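Local coordinates for putative exotoxin (superantigen) (PDB 1TY2), which probably acts as a secreted superantigen toxin of Streptococcus pyogenes, a zinc-binding member of the staphylococcal/streptococcal toxin family, at residues Leu160-Asn165 against Lys199-Phe204. Sequence-based numbering, arbitrary orientation.
Sequences LEIAIN and KDFSHF. With ZN (zinc ion), chain D.
Ala-163 sits opposite two residues at once, Ser-202 and His-203, and this classic beta bulge shapes the pairing of two antiparallel strands in the beta-grasp domain. Ala-163 O takes the N-H of Ser-202 at 2.8 Å. The bond from His-203 N to Ala-163 O is weak, at 3.5 Å, whereas Ala-163 N reaches His-203 O at 2.8 Å. Beyond the bulge, Asn-165 N closes onto Asp-200 O, in the carbonyl plane. Phe-201 swings its ring anti to the backbone N (chi1 -180°), and Ile-162 CG2 butts against the ring edge, 3.6 Å from Phe-201 CE1. Ile-164 flanks the same ring's edge with CD1, while Ile-164 CG2 packs 3.3 Å from Asp-200 O. Ile-162 CD1 rests on CB of Phe-204, and both residues touch helix 131-146, where the Phe-204 ring meets Phe-134 edge-to-face. On the other face the small methyl CB of Ala-163 lies 3.4 Å from His-203 CE1. His-203 ND1 donates in its ring plane to Ser-202 OG at 2.8 Å, leaving His-203 NE2 to hold zinc at 2.2 Å, with Asp-205 as co-ligand and His-169 a further zinc-binding residue. The bulge serine thus helps fix the imidazole's rotation, together with the zinc.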
loop_
_atom_site.group_PDB
_atom_site.type_symbol
_atom_site.label_atom_id
_atom_site.label_comp_id
_atom_site.label_asym_id
_atom_site.label_seq_id
_atom_site.Cartn_x
_atom_site.Cartn_y
_atom_site.Cartn_z
ATOM N N LEU A 160 -14.845 10.627 -14.003
ATOM C CA LEU A 160 -15.212 11.062 -12.661
ATOM C C LEU A 160 -15.297 12.575 -12.738
ATOM O O LEU A 160 -14.347 13.222 -13.171
ATOM C CB LEU A 160 -14.143 10.674 -11.628
ATOM C CG LEU A 160 -14.145 11.539 -10.356
ATOM C CD1 LEU A 160 -15.486 11.423 -9.645
ATOM C CD2 LEU A 160 -13.015 11.117 -9.432
ATOM N N GLU A 161 -16.433 13.137 -12.330
ATOM C CA GLU A 161 -16.599 14.585 -12.361
ATOM C C GLU A 161 -16.897 15.130 -10.969
ATOM O O GLU A 161 -17.708 14.568 -10.234
ATOM C CB GLU A 161 -17.728 14.980 -13.316
ATOM C CG GLU A 161 -17.583 14.410 -14.716
ATOM C CD GLU A 161 -18.410 15.164 -15.741
ATOM O OE1 GLU A 161 -19.612 15.400 -15.488
ATOM O OE2 GLU A 161 -17.856 15.518 -16.802
ATOM N N ILE A 162 -16.226 16.220 -10.610
ATOM C CA ILE A 162 -16.426 16.851 -9.311
ATOM C C ILE A 162 -17.057 18.212 -9.546
ATOM O O ILE A 162 -16.453 19.075 -10.185
ATOM C CB ILE A 162 -15.094 17.065 -8.565
ATOM C CG1 ILE A 162 -14.331 15.744 -8.456
ATOM C CG2 ILE A 162 -15.367 17.636 -7.175
ATOM C CD1 ILE A 162 -15.022 14.720 -7.610
ATOM N N ALA A 163 -18.271 18.401 -9.034
ATOM C CA ALA A 163 -18.975 19.668 -9.200
ATOM C C ALA A 163 -18.705 20.623 -8.044
ATOM O O ALA A 163 -18.938 20.289 -6.879
ATOM C CB ALA A 163 -20.472 19.418 -9.333
ATOM N N ILE A 164 -18.215 21.813 -8.377
ATOM C CA ILE A 164 -17.914 22.841 -7.383
ATOM C C ILE A 164 -18.701 24.110 -7.708
ATOM O O ILE A 164 -18.940 24.416 -8.875
ATOM C CB ILE A 164 -16.406 23.184 -7.378
ATOM C CG1 ILE A 164 -15.593 21.939 -7.022
ATOM C CG2 ILE A 164 -16.123 24.308 -6.393
ATOM C CD1 ILE A 164 -15.913 21.369 -5.653
ATOM N N ASN A 165 -19.103 24.842 -6.673
ATOM C CA ASN A 165 -19.856 26.080 -6.862
ATOM C C ASN A 165 -19.105 26.992 -7.823
ATOM O O ASN A 165 -17.895 27.188 -7.692
ATOM C CB ASN A 165 -20.052 26.803 -5.525
ATOM C CG ASN A 165 -20.674 25.914 -4.460
ATOM O OD1 ASN A 165 -21.676 25.238 -4.703
ATOM N ND2 ASN A 165 -20.086 25.919 -3.268
ATOM N N LYS A 199 -16.424 23.216 1.479
ATOM C CA LYS A 199 -17.553 24.145 1.509
ATOM C C LYS A 199 -17.934 24.637 0.111
ATOM O O LYS A 199 -18.944 25.316 -0.057
ATOM C CB LYS A 199 -17.243 25.340 2.419
ATOM C CG LYS A 199 -16.115 26.243 1.950
ATOM C CD LYS A 199 -15.796 27.292 3.022
ATOM C CE LYS A 199 -14.705 28.256 2.572
ATOM N NZ LYS A 199 -15.082 29.026 1.351
ATOM N N ASP A 200 -17.120 24.294 -0.886
ATOM C CA ASP A 200 -17.389 24.676 -2.274
ATOM C C ASP A 200 -17.910 23.463 -3.040
ATOM O O ASP A 200 -18.420 23.584 -4.155
ATOM C CB ASP A 200 -16.118 25.164 -2.976
ATOM C CG ASP A 200 -15.615 26.485 -2.439
ATOM O OD1 ASP A 200 -16.438 27.403 -2.240
ATOM O OD2 ASP A 200 -14.388 26.611 -2.232
ATOM N N PHE A 201 -17.774 22.291 -2.427
ATOM C CA PHE A 201 -18.189 21.033 -3.041
ATOM C C PHE A 201 -19.698 20.832 -3.145
ATOM O O PHE A 201 -20.411 20.840 -2.138
ATOM C CB PHE A 201 -17.572 19.865 -2.267
ATOM C CG PHE A 201 -17.930 18.512 -2.815
ATOM C CD1 PHE A 201 -17.441 18.092 -4.051
ATOM C CD2 PHE A 201 -18.754 17.653 -2.091
ATOM C CE1 PHE A 201 -17.768 16.833 -4.557
ATOM C CE2 PHE A 201 -19.091 16.387 -2.592
ATOM C CZ PHE A 201 -18.596 15.978 -3.822
ATOM N N SER A 202 -20.170 20.631 -4.375
ATOM C CA SER A 202 -21.588 20.399 -4.637
ATOM C C SER A 202 -21.918 18.905 -4.617
ATOM O O SER A 202 -22.698 18.443 -3.782
ATOM C CB SER A 202 -21.985 20.991 -5.992
ATOM O OG SER A 202 -23.299 20.592 -6.348
ATOM N N HIS A 203 -21.321 18.156 -5.539
ATOM C CA HIS A 203 -21.537 16.713 -5.631
ATOM C C HIS A 203 -20.598 16.148 -6.688
ATOM O O HIS A 203 -19.823 16.884 -7.302
ATOM C CB HIS A 203 -22.975 16.406 -6.047
ATOM C CG HIS A 203 -23.297 16.838 -7.444
ATOM N ND1 HIS A 203 -23.396 18.164 -7.810
ATOM C CD2 HIS A 203 -23.489 16.121 -8.576
ATOM C CE1 HIS A 203 -23.636 18.244 -9.107
ATOM N NE2 HIS A 203 -23.696 17.018 -9.595
ATOM N N PHE A 204 -20.683 14.842 -6.913
ATOM C CA PHE A 204 -19.842 14.204 -7.915
ATOM C C PHE A 204 -20.673 13.267 -8.778
ATOM O O PHE A 204 -21.753 12.828 -8.375
ATOM C CB PHE A 204 -18.703 13.429 -7.242
ATOM C CG PHE A 204 -19.129 12.131 -6.624
ATOM C CD1 PHE A 204 -19.177 10.966 -7.386
ATOM C CD2 PHE A 204 -19.490 12.070 -5.282
ATOM C CE1 PHE A 204 -19.581 9.758 -6.819
ATOM C CE2 PHE A 204 -19.896 10.866 -4.702
ATOM C CZ PHE A 204 -19.942 9.707 -5.471
HETATM ZN ZN ZN D . -23.106 16.737 -11.744
HETATM O O HOH W 1 -24.681 16.123 -11.721
#